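Local coordinates for putative aminooxidase (Propionibacterium acnes, PDB 2BA9), which isomerises polyunsaturated fatty acid to conjugated linoleic acid, carrying a bound flavin-adenine dinucleotide in a fold of the flavin amine oxidase family, at residues A[225-230]-A[239-244]; A[277-282]-A[371-376]; A[290-295]-A[313-318]. All coordinates share one frame; numbering follows the deposited sequence.

Contact 1: A[225-230]-A[239-244]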
loop_
_atom_site.group_PDB
_atom_site.type_symbol
_atom_site.label_atom_id
_atom_site.label_comp_id
_atom_site.label_asym_id
_atom_site.label_seq_id
_atom_site.Cartn_x
_atom_site.Cartn_y
_atom_site.Cartn_z
ATOM N N ASP A 225 20.291 1.226 -12.693
ATOM C CA ASP A 225 20.418 2.581 -12.167
ATOM C C ASP A 225 20.124 3.548 -13.302
ATOM O O ASP A 225 21.027 3.939 -14.033
ATOM C CB ASP A 225 21.855 2.783 -11.635
ATOM C CG ASP A 225 22.053 4.101 -10.881
ATOM O OD1 ASP A 225 21.127 4.943 -10.833
ATOM O OD2 ASP A 225 23.161 4.291 -10.329
ATOM N N ILE A 226 18.848 3.890 -13.454
ATOM C CA ILE A 226 18.381 4.847 -14.453
ATOM C C ILE A 226 18.760 6.268 -14.044
ATOM O O ILE A 226 18.304 6.765 -13.013
ATOM C CB ILE A 226 16.838 4.813 -14.607
ATOM C CG1 ILE A 226 16.360 3.446 -15.108
ATOM C CG2 ILE A 226 16.370 5.935 -15.536
ATOM C CD1 ILE A 226 14.853 3.265 -15.054
ATOM N N THR A 227 19.576 6.919 -14.868
ATOM C CA THR A 227 20.053 8.264 -14.575
ATOM C C THR A 227 19.320 9.341 -15.360
ATOM O O THR A 227 19.320 10.506 -14.952
ATOM C CB THR A 227 21.548 8.366 -14.854
ATOM O OG1 THR A 227 21.783 8.109 -16.242
ATOM C CG2 THR A 227 22.317 7.349 -13.998
ATOM N N ARG A 228 18.689 8.958 -16.473
ATOM C CA ARG A 228 18.038 9.917 -17.356
ATOM C C ARG A 228 16.961 9.264 -18.231
ATOM O O ARG A 228 17.189 8.203 -18.808
ATOM C CB ARG A 228 19.099 10.597 -18.241
ATOM C CG ARG A 228 18.649 11.902 -18.900
ATOM C CD ARG A 228 19.838 12.819 -19.213
ATOM N NE ARG A 228 20.816 12.849 -18.110
ATOM C CZ ARG A 228 22.059 12.340 -18.151
ATOM N NH1 ARG A 228 22.551 11.767 -19.257
ATOM N NH2 ARG A 228 22.831 12.425 -17.066
ATOM N N ILE A 229 15.787 9.894 -18.302
ATOM C CA ILE A 229 14.763 9.554 -19.296
ATOM C C ILE A 229 14.345 10.830 -20.016
ATOM O O ILE A 229 13.953 11.812 -19.377
ATOM C CB ILE A 229 13.506 8.884 -18.685
ATOM C CG1 ILE A 229 13.871 7.549 -18.017
ATOM C CG2 ILE A 229 12.437 8.680 -19.758
ATOM C CD1 ILE A 229 12.708 6.839 -17.348
ATOM N N THR A 230 14.453 10.805 -21.345
ATOM C CA THR A 230 14.012 11.897 -22.210
ATOM C C THR A 230 13.043 11.347 -23.258
ATOM O O THR A 230 13.166 10.199 -23.697
ATOM C CB THR A 230 15.198 12.575 -22.908
ATOM O OG1 THR A 230 15.936 11.597 -23.655
ATOM C CG2 THR A 230 16.111 13.233 -21.883
ATOM N N HIS A 239 18.418 6.220 -20.092
ATOM C CA HIS A 239 19.864 6.164 -19.869
ATOM C C HIS A 239 20.172 5.596 -18.488
ATOM O O HIS A 239 19.681 6.095 -17.486
ATOM C CB HIS A 239 20.482 7.555 -19.988
ATOM C CG HIS A 239 20.069 8.292 -21.223
ATOM N ND1 HIS A 239 20.811 8.270 -22.383
ATOM C CD2 HIS A 239 18.982 9.058 -21.483
ATOM C CE1 HIS A 239 20.199 8.995 -23.306
ATOM N NE2 HIS A 239 19.088 9.486 -22.783
ATOM N N THR A 240 20.988 4.551 -18.452
ATOM C CA THR A 240 21.421 3.942 -17.206
ATOM C C THR A 240 22.931 4.073 -17.070
ATOM O O THR A 240 23.576 4.765 -17.851
ATOM C CB THR A 240 20.996 2.443 -17.115
ATOM O OG1 THR A 240 21.804 1.640 -17.992
ATOM C CG2 THR A 240 19.524 2.289 -17.469
ATOM N N THR A 241 23.475 3.410 -16.058
ATOM C CA THR A 241 24.906 3.404 -15.804
ATOM C C THR A 241 25.656 2.517 -16.811
ATOM O O THR A 241 26.797 2.814 -17.186
ATOM C CB THR A 241 25.189 2.977 -14.347
ATOM O OG1 THR A 241 24.307 1.910 -13.972
ATOM C CG2 THR A 241 24.968 4.162 -13.396
ATOM N N ASP A 242 24.992 1.458 -17.263
ATOM C CA ASP A 242 25.584 0.471 -18.173
ATOM C C ASP A 242 25.222 0.702 -19.648
ATOM O O ASP A 242 25.918 0.224 -20.540
ATOM C CB ASP A 242 25.132 -0.947 -17.778
ATOM C CG ASP A 242 25.363 -1.260 -16.309
ATOM O OD1 ASP A 242 26.369 -0.786 -15.737
ATOM O OD2 ASP A 242 24.532 -1.989 -15.725
ATOM N N TRP A 243 24.125 1.399 -19.908
ATOM C CA TRP A 243 23.647 1.573 -21.278
ATOM C C TRP A 243 22.599 2.664 -21.371
ATOM O O TRP A 243 22.043 3.099 -20.362
ATOM C CB TRP A 243 23.045 0.262 -21.804
ATOM C CG TRP A 243 22.056 -0.401 -20.868
ATOM C CD1 TRP A 243 22.309 -1.432 -20.011
ATOM C CD2 TRP A 243 20.661 -0.087 -20.712
ATOM N NE1 TRP A 243 21.167 -1.771 -19.323
ATOM C CE2 TRP A 243 20.141 -0.966 -19.739
ATOM C CE3 TRP A 243 19.806 0.853 -21.296
ATOM C CZ2 TRP A 243 18.805 -0.934 -19.338
ATOM C CZ3 TRP A 243 18.476 0.882 -20.894
ATOM C CH2 TRP A 243 17.991 -0.003 -19.929
ATOM N N ASP A 244 22.331 3.098 -22.595
ATOM C CA ASP A 244 21.185 3.947 -22.869
ATOM C C ASP A 244 20.436 3.376 -24.076
ATOM O O ASP A 244 21.053 3.026 -25.093
ATOM C CB ASP A 244 21.605 5.406 -23.082
ATOM C CG ASP A 244 22.649 5.567 -24.160
ATOM O OD1 ASP A 244 23.737 6.125 -23.881
ATOM O OD2 ASP A 244 22.378 5.138 -25.300
#
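The imidazole of His239 packs its CD2 3.6 Å from Arg228 CB, which lies well out of the ring plane, and also touches CG, so that the first carbons of the arginine side chain lie obliquely beside the ring; Arg228 O sits at the ring edge, 3.3 Å from His239 CD2. The far end of the ring brings NE2 near Thr230 OG1, a hydroxyl already hydrogen-bonded to Glu232. The backbones of Arg228 and His239 form an antiparallel hydrogen-bonded pair, His239 N to Arg228 O at 2.7 Å. Two residues, Thr227 and Arg228, stand opposite the single His239, a classic beta bulge in the hairpin of strands 226-230 and 236-240. His239 O is gripped three times: by Thr227 N at 2.7 Å in the carbonyl plane, by Arg228 N at 3.2 Å, and by Thr227 OG1, which sits well above that plane. The threonine hydroxyl thus reinforces the bulge its own amide helps to make. Where the strands part, the Thr241 side chain crosses that of Asp225 at about a right angle, CG2 3.6 Å from OD2. Thr240 OG1 accepts from Asp242 N in an ST turn and donates to Trp243 O at 2.8 Å, lying over the centre of the indole. On the other face of the hairpin Ile226 CG1 meets Thr240 CG2 at 4.1 Å, and the isoleucine also touches Leu36 of strand 33-36, close to the FAD.

Contact 2: A[277-282]-A[371-376]. With FAD (flavin-adenine dinucleotide), chain D.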
loop_
_atom_site.group_PDB
_atom_site.type_symbol
_atom_site.label_atom_id
_atom_site.label_comp_id
_atom_site.label_asym_id
_atom_site.label_seq_id
_atom_site.Cartn_x
_atom_site.Cartn_y
_atom_site.Cartn_z
ATOM N N ILE A 277 2.178 13.610 -1.619
ATOM C CA ILE A 277 2.682 13.442 -0.256
ATOM C C ILE A 277 2.722 11.957 0.073
ATOM O O ILE A 277 1.926 11.172 -0.451
ATOM C CB ILE A 277 1.842 14.240 0.782
ATOM C CG1 ILE A 277 0.336 14.055 0.587
ATOM C CG2 ILE A 277 2.125 15.727 0.668
ATOM C CD1 ILE A 277 -0.518 14.788 1.654
ATOM N N HIS A 278 3.668 11.560 0.922
ATOM C CA HIS A 278 3.810 10.154 1.283
ATOM C C HIS A 278 3.951 9.979 2.792
ATOM O O HIS A 278 4.171 10.950 3.544
ATOM C CB HIS A 278 4.989 9.515 0.534
ATOM C CG HIS A 278 6.336 9.905 1.060
ATOM N ND1 HIS A 278 6.973 11.066 0.684
ATOM C CD2 HIS A 278 7.174 9.279 1.920
ATOM C CE1 HIS A 278 8.139 11.146 1.300
ATOM N NE2 HIS A 278 8.290 10.069 2.049
ATOM N N GLN A 279 3.788 8.734 3.219
ATOM C CA GLN A 279 3.901 8.361 4.613
ATOM C C GLN A 279 5.271 7.767 4.876
ATOM O O GLN A 279 5.814 7.006 4.067
ATOM C CB GLN A 279 2.820 7.347 4.998
ATOM C CG GLN A 279 1.415 7.820 4.722
ATOM C CD GLN A 279 1.009 8.959 5.619
ATOM O OE1 GLN A 279 1.103 10.129 5.241
ATOM N NE2 GLN A 279 0.545 8.629 6.816
ATOM N N GLN A 280 5.825 8.131 6.025
ATOM C CA GLN A 280 7.042 7.514 6.539
ATOM C C GLN A 280 6.687 6.406 7.558
ATOM O O GLN A 280 6.572 6.669 8.770
ATOM C CB GLN A 280 7.919 8.593 7.174
ATOM C CG GLN A 280 8.408 9.670 6.200
ATOM C CD GLN A 280 9.270 10.715 6.883
ATOM O OE1 GLN A 280 10.211 10.386 7.617
ATOM N NE2 GLN A 280 8.960 11.981 6.650
ATOM N N TYR A 281 6.553 5.175 7.053
ATOM C CA TYR A 281 6.075 4.011 7.824
ATOM C C TYR A 281 7.230 3.074 8.173
ATOM O O TYR A 281 7.869 2.500 7.274
ATOM C CB TYR A 281 5.038 3.263 6.974
ATOM C CG TYR A 281 4.175 2.210 7.650
ATOM C CD1 TYR A 281 3.788 2.327 8.989
ATOM C CD2 TYR A 281 3.673 1.134 6.910
ATOM C CE1 TYR A 281 2.952 1.369 9.587
ATOM C CE2 TYR A 281 2.850 0.180 7.487
ATOM C CZ TYR A 281 2.488 0.297 8.834
ATOM O OH TYR A 281 1.640 -0.635 9.411
ATOM N N MET A 282 7.504 2.930 9.476
ATOM C CA MET A 282 8.701 2.232 9.945
ATOM C C MET A 282 8.374 0.899 10.585
ATOM O O MET A 282 7.553 0.798 11.496
ATOM C CB MET A 282 9.489 3.092 10.930
ATOM C CG MET A 282 10.802 2.468 11.368
ATOM S SD MET A 282 11.972 3.652 12.064
ATOM C CE MET A 282 11.768 3.359 13.814
ATOM N N PHE A 371 2.305 4.824 0.911
ATOM C CA PHE A 371 1.047 5.482 0.600
ATOM C C PHE A 371 1.174 6.858 -0.037
ATOM O O PHE A 371 0.798 7.853 0.579
ATOM C CB PHE A 371 0.162 5.552 1.861
ATOM C CG PHE A 371 -1.229 6.104 1.603
ATOM C CD1 PHE A 371 -1.935 5.773 0.442
ATOM C CD2 PHE A 371 -1.823 6.956 2.514
ATOM C CE1 PHE A 371 -3.221 6.257 0.208
ATOM C CE2 PHE A 371 -3.108 7.475 2.278
ATOM C CZ PHE A 371 -3.809 7.113 1.122
ATOM N N PRO A 372 1.689 6.923 -1.282
ATOM C CA PRO A 372 1.624 8.215 -1.948
ATOM C C PRO A 372 0.174 8.594 -2.181
ATOM O O PRO A 372 -0.640 7.759 -2.586
ATOM C CB PRO A 372 2.333 7.971 -3.289
ATOM C CG PRO A 372 2.204 6.473 -3.513
ATOM C CD PRO A 372 2.317 5.892 -2.129
ATOM N N HIS A 373 -0.144 9.849 -1.921
ATOM C CA HIS A 373 -1.486 10.354 -2.121
ATOM C C HIS A 373 -1.445 11.882 -2.211
ATOM O O HIS A 373 -0.375 12.488 -2.089
ATOM C CB HIS A 373 -2.404 9.884 -0.993
ATOM C CG HIS A 373 -2.025 10.388 0.360
ATOM N ND1 HIS A 373 -0.975 9.860 1.088
ATOM C CD2 HIS A 373 -2.586 11.336 1.144
ATOM C CE1 HIS A 373 -0.896 10.477 2.252
ATOM N NE2 HIS A 373 -1.859 11.378 2.313
ATOM N N VAL A 374 -2.609 12.487 -2.421
ATOM C CA VAL A 374 -2.725 13.955 -2.409
ATOM C C VAL A 374 -3.728 14.400 -1.336
ATOM O O VAL A 374 -4.489 13.585 -0.790
ATOM C CB VAL A 374 -3.056 14.554 -3.801
ATOM C CG1 VAL A 374 -1.909 14.270 -4.789
ATOM C CG2 VAL A 374 -4.405 14.037 -4.342
ATOM N N SER A 375 -3.673 15.689 -1.016
ATOM C CA SER A 375 -4.472 16.264 0.041
ATOM C C SER A 375 -5.914 16.376 -0.418
ATOM O O SER A 375 -6.210 16.347 -1.628
ATOM C CB SER A 375 -3.937 17.655 0.417
ATOM O OG SER A 375 -3.997 18.535 -0.702
ATOM N N SER A 376 -6.815 16.514 0.548
ATOM C CA SER A 376 -8.221 16.725 0.231
ATOM C C SER A 376 -8.419 17.909 -0.735
ATOM O O SER A 376 -9.137 17.792 -1.731
ATOM C CB SER A 376 -9.028 16.931 1.513
ATOM O OG SER A 376 -10.405 17.094 1.211
HETATM P PA FAD D . 6.321 -0.927 -4.512
HETATM O O1A FAD D . 5.829 -2.157 -3.806
HETATM O O2A FAD D . 6.921 0.161 -3.646
HETATM O O5B FAD D . 7.462 -1.358 -5.549
HETATM C C5B FAD D . 8.019 -0.348 -6.358
HETATM C C4B FAD D . 9.230 -0.882 -7.094
HETATM O O4B FAD D . 9.744 0.139 -7.926
HETATM C C3B FAD D . 10.331 -1.332 -6.133
HETATM O O3B FAD D . 10.720 -2.654 -6.433
HETATM C C2B FAD D . 11.429 -0.318 -6.350
HETATM O O2B FAD D . 12.729 -0.829 -6.054
HETATM C C1B FAD D . 11.147 0.136 -7.794
HETATM N N9A FAD D . 11.742 1.461 -8.040
HETATM C C8A FAD D . 11.557 2.615 -7.307
HETATM N N7A FAD D . 12.309 3.609 -7.858
HETATM C C5A FAD D . 12.970 3.101 -8.935
HETATM C C6A FAD D . 13.882 3.652 -9.858
HETATM N N6A FAD D . 13.952 5.016 -9.994
HETATM N N1A FAD D . 14.363 2.847 -10.885
HETATM C C2A FAD D . 14.011 1.508 -10.977
HETATM N N3A FAD D . 13.115 0.976 -10.058
HETATM C C4A FAD D . 12.620 1.745 -9.048
HETATM N N1 FAD D . -0.641 -4.236 0.896
HETATM C C2 FAD D . -1.786 -5.002 0.987
HETATM O O2 FAD D . -2.448 -5.238 -0.024
HETATM N N3 FAD D . -2.199 -5.475 2.217
HETATM C C4 FAD D . -1.456 -5.211 3.348
HETATM O O4 FAD D . -1.845 -5.668 4.434
HETATM C C4X FAD D . -0.287 -4.448 3.257
HETATM N N5 FAD D . 0.472 -4.143 4.373
HETATM C C5X FAD D . 1.707 -3.532 4.270
HETATM C C6 FAD D . 2.513 -3.367 5.394
HETATM C C7 FAD D . 3.771 -2.784 5.267
HETATM C C7M FAD D . 4.620 -2.637 6.498
HETATM C C8 FAD D . 4.215 -2.355 4.018
HETATM C C8M FAD D . 5.559 -1.718 3.829
HETATM C C9 FAD D . 3.400 -2.520 2.902
HETATM C C9A FAD D . 2.135 -3.099 3.013
HETATM N N10 FAD D . 1.285 -3.255 1.902
HETATM C C10 FAD D . 0.121 -3.981 2.011
HETATM C "C1'" FAD D . 1.426 -2.384 0.700
HETATM C "C2'" FAD D . 2.013 -3.138 -0.487
HETATM O "O2'" FAD D . 3.172 -3.882 -0.126
HETATM C "C3'" FAD D . 2.330 -2.115 -1.566
HETATM O "O3'" FAD D . 1.180 -1.295 -1.792
HETATM C "C4'" FAD D . 2.777 -2.796 -2.848
HETATM O "O4'" FAD D . 4.064 -3.385 -2.698
HETATM C "C5'" FAD D . 2.756 -1.770 -3.972
HETATM O "O5'" FAD D . 3.442 -2.263 -5.088
HETATM P P FAD D . 4.059 -1.235 -6.178
HETATM O O1P FAD D . 4.807 -1.995 -7.257
HETATM O O2P FAD D . 2.936 -0.423 -6.726
HETATM O O3P FAD D . 5.120 -0.323 -5.391
#
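Ile277 lays its CG1 over one face of the His373 imidazole, a CH-pi contact 4.0 Å from the ring centroid and 16° off the normal. CG1 lies between the backbone N and the carbonyl carbon (chi1 46°), which swings it over the ring, and CD1 follows to 3.7 Å from NE2. The opposite face receives Phe371 CE2, 3.4 Å above the plane, so the imidazole is layered between an aliphatic chain and a phenyl ring. Gln279 comes to the imidazole edge: OE1 stands in the ring plane 3.6 Å from CE1, while its hydrogen bond goes to Asn332. The Gln279 and Phe371 side chains lie side by side, CG near Phe371 CB, the amide and phenyl planes 77° apart. Ile277 and His373 form an antiparallel hydrogen-bonded pair, Ile277 N to His373 O at 2.8 Å and His373 N to Ile277 O at 2.9 Å, joining strand 277-288 to edge strand 359-373. Farther along the first strand, Tyr281 of the FAD pocket brings CE2 3.5 Å from C7M, a flavin-ring methyl. His373 ND1 donates to Phe371 O, 2.7 Å away and in the ring plane; this bond fixes the ring's rotation and implies that ND1 carries a proton within the buried layer.

Contact 3: A[290-295]-A[313-318]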
loop_
_atom_site.group_PDB
_atom_site.type_symbol
_atom_site.label_atom_id
_atom_site.label_comp_id
_atom_site.label_asym_id
_atom_site.label_seq_id
_atom_site.Cartn_x
_atom_site.Cartn_y
_atom_site.Cartn_z
ATOM N N GLU A 290 9.636 -12.547 26.581
ATOM C CA GLU A 290 8.186 -12.602 26.792
ATOM C C GLU A 290 7.489 -12.518 25.429
ATOM O O GLU A 290 7.026 -11.452 25.002
ATOM C CB GLU A 290 7.701 -11.512 27.768
ATOM C CG GLU A 290 7.690 -11.885 29.255
ATOM C CD GLU A 290 8.882 -12.737 29.712
ATOM O OE1 GLU A 290 8.766 -13.987 29.677
ATOM O OE2 GLU A 290 9.918 -12.167 30.132
ATOM N N TYR A 291 7.440 -13.663 24.755
ATOM C CA TYR A 291 6.834 -13.778 23.429
ATOM C C TYR A 291 5.309 -13.608 23.495
ATOM O O TYR A 291 4.644 -14.284 24.275
ATOM C CB TYR A 291 7.171 -15.150 22.847
ATOM C CG TYR A 291 7.095 -15.269 21.338
ATOM C CD1 TYR A 291 7.884 -14.472 20.512
ATOM C CD2 TYR A 291 6.279 -16.239 20.732
ATOM C CE1 TYR A 291 7.836 -14.606 19.130
ATOM C CE2 TYR A 291 6.233 -16.378 19.345
ATOM C CZ TYR A 291 7.006 -15.553 18.556
ATOM O OH TYR A 291 6.978 -15.694 17.187
ATOM N N PRO A 292 4.742 -12.695 22.696
ATOM C CA PRO A 292 3.281 -12.661 22.643
ATOM C C PRO A 292 2.693 -13.975 22.151
ATOM O O PRO A 292 3.368 -14.729 21.451
ATOM C CB PRO A 292 2.970 -11.517 21.673
ATOM C CG PRO A 292 4.271 -11.079 21.090
ATOM C CD PRO A 292 5.377 -11.627 21.902
ATOM N N THR A 293 1.452 -14.248 22.550
ATOM C CA THR A 293 0.716 -15.424 22.091
ATOM C C THR A 293 -0.311 -15.026 21.029
ATOM O O THR A 293 -1.064 -15.862 20.539
ATOM C CB THR A 293 0.022 -16.148 23.271
ATOM O OG1 THR A 293 -0.549 -15.198 24.171
ATOM C CG2 THR A 293 1.019 -16.988 24.058
ATOM N N ILE A 294 -0.315 -13.742 20.674
ATOM C CA ILE A 294 -1.279 -13.160 19.748
ATOM C C ILE A 294 -0.760 -11.777 19.294
ATOM O O ILE A 294 0.059 -11.175 19.990
ATOM C CB ILE A 294 -2.663 -13.035 20.431
ATOM C CG1 ILE A 294 -3.761 -12.805 19.391
ATOM C CG2 ILE A 294 -2.653 -11.928 21.513
ATOM C CD1 ILE A 294 -5.170 -12.997 19.975
ATOM N N SER A 295 -1.202 -11.297 18.129
ATOM C CA SER A 295 -0.838 -9.937 17.662
ATOM C C SER A 295 -1.600 -8.884 18.480
ATOM O O SER A 295 -2.621 -9.171 19.076
ATOM C CB SER A 295 -1.122 -9.754 16.163
ATOM O OG SER A 295 -0.285 -10.577 15.363
ATOM N N TYR A 313 1.622 -4.658 16.512
ATOM C CA TYR A 313 2.735 -5.577 16.307
ATOM C C TYR A 313 2.203 -6.905 15.823
ATOM O O TYR A 313 1.078 -7.273 16.133
ATOM C CB TYR A 313 3.603 -5.728 17.557
ATOM C CG TYR A 313 2.884 -6.171 18.803
ATOM C CD1 TYR A 313 2.604 -7.516 19.039
ATOM C CD2 TYR A 313 2.504 -5.246 19.767
ATOM C CE1 TYR A 313 1.950 -7.911 20.193
ATOM C CE2 TYR A 313 1.852 -5.632 20.914
ATOM C CZ TYR A 313 1.577 -6.965 21.135
ATOM O OH TYR A 313 0.917 -7.340 22.305
ATOM N N TYR A 314 3.031 -7.600 15.058
ATOM C CA TYR A 314 2.650 -8.828 14.376
ATOM C C TYR A 314 3.296 -10.085 14.965
ATOM O O TYR A 314 4.523 -10.232 14.943
ATOM C CB TYR A 314 3.014 -8.674 12.900
ATOM C CG TYR A 314 2.756 -9.860 12.004
ATOM C CD1 TYR A 314 1.664 -10.694 12.189
ATOM C CD2 TYR A 314 3.597 -10.111 10.939
ATOM C CE1 TYR A 314 1.441 -11.777 11.346
ATOM C CE2 TYR A 314 3.391 -11.163 10.099
ATOM C CZ TYR A 314 2.315 -12.004 10.300
ATOM O OH TYR A 314 2.122 -13.040 9.435
ATOM N N HIS A 315 2.440 -10.968 15.489
ATOM C CA HIS A 315 2.780 -12.316 15.954
ATOM C C HIS A 315 2.574 -13.332 14.816
ATOM O O HIS A 315 1.448 -13.664 14.476
ATOM C CB HIS A 315 1.874 -12.661 17.161
ATOM C CG HIS A 315 2.148 -13.992 17.807
ATOM N ND1 HIS A 315 1.293 -15.068 17.683
ATOM C CD2 HIS A 315 3.146 -14.403 18.627
ATOM C CE1 HIS A 315 1.762 -16.090 18.381
ATOM N NE2 HIS A 315 2.887 -15.714 18.963
ATOM N N ARG A 316 3.659 -13.845 14.248
ATOM C CA ARG A 316 3.579 -14.628 12.991
ATOM C C ARG A 316 3.718 -16.143 13.181
ATOM O O ARG A 316 2.853 -16.922 12.742
ATOM C CB ARG A 316 4.641 -14.133 11.998
ATOM C CG ARG A 316 4.709 -14.906 10.664
ATOM C CD ARG A 316 5.404 -14.058 9.603
ATOM N NE ARG A 316 5.730 -14.751 8.354
ATOM C CZ ARG A 316 4.900 -14.910 7.323
ATOM N NH1 ARG A 316 3.643 -14.484 7.379
ATOM N NH2 ARG A 316 5.320 -15.517 6.221
ATOM N N TRP A 317 4.826 -16.553 13.803
ATOM C CA TRP A 317 5.106 -17.955 14.050
ATOM C C TRP A 317 4.845 -18.255 15.512
ATOM O O TRP A 317 5.659 -17.928 16.374
ATOM C CB TRP A 317 6.559 -18.279 13.692
ATOM C CG TRP A 317 6.897 -17.974 12.254
ATOM C CD1 TRP A 317 7.795 -17.045 11.798
ATOM C CD2 TRP A 317 6.336 -18.594 11.094
ATOM N NE1 TRP A 317 7.829 -17.057 10.431
ATOM C CE2 TRP A 317 6.938 -17.991 9.968
ATOM C CE3 TRP A 317 5.382 -19.598 10.893
ATOM C CZ2 TRP A 317 6.630 -18.371 8.664
ATOM C CZ3 TRP A 317 5.072 -19.972 9.588
ATOM C CH2 TRP A 317 5.695 -19.355 8.493
ATOM N N ALA A 318 3.699 -18.868 15.783
ATOM C CA ALA A 318 3.207 -19.055 17.150
ATOM C C ALA A 318 3.997 -20.108 17.928
ATOM O O ALA A 318 4.046 -20.079 19.159
ATOM C CB ALA A 318 1.707 -19.425 17.125
HETATM O O HOH W 1 6.441 -14.587 14.920
HETATM O O HOH W 2 0.004 -9.779 22.324
HETATM O O HOH W 3 -1.619 -12.847 14.264
#
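His315 and Ser295, with Tyr313 and Tyr291 close behind in buried surface, join strand 310-315 and the residues after it to the loop that leads into its antiparallel neighbour, strand 295-297, in the mixed sheet of this flavin amine oxidase fold. The imidazole of His315 stands against the backbone of the loop. CG is anti to the backbone N (chi1 -177°), and one face of the ring lies on the chain between Thr293 and Ile294, with Ile294 N over its centre, 3.6 Å above the plane. Tyr291 crosses this side chain at about a right angle, the two ring planes 56° apart, and brings CE2 to 3.4 Å from His315 NE2. Ser295 works at the root of the same histidine. Its OG, anti to the carbonyl carbon, accepts a nearly straight bond from His315 N at 2.8 Å and also packs 3.5 Å from His315 CB, so a serine hydroxyl engages the strand amide. The backbone of Ser295 is hydrogen-bonded to the backbone of Glu89 of strand 88-91.

Tyr313 CE1 rests 4.0 Å from Pro292 CG, and the Tyr313 hydroxyl donates to a water that in turn donates to Ile294 O. This phenol ring also meets His357 and touches Met352 and Phe355 of helix 341-355. At the far end, Tyr291 reaches past the histidine to the turn after the strand, where a second water donates to its OH and accepts from Trp317 N. The same Tyr291 OH donates to Trp317 O at 2.7 Å, the oxygen lying in the plane of the phenol ring and the hydroxyl tilted 32° from the carbonyl plane.

Overall arrangement
Contact 2 is the buried one, its centre about 10 Å from the centre of the chain; contact 3 is partly buried, and contact 1 lies on the surface. Contacts 2 and 3 reach the same mixed sheet, their nearest atoms about 8 Å apart, and contact 3 is nested in the chain between the segments of contact 2. Contact 1 belongs to a separate small antiparallel sheet, its centre about 28 Å from that of contact 2 and about 44 Å from that of contact 3. Each contact uses a histidine differently: packed obliquely against the first carbons of an arginine in contact 1, layered between apolar groups in contact 2, and flat on a loop backbone in contact 3, where waters join in.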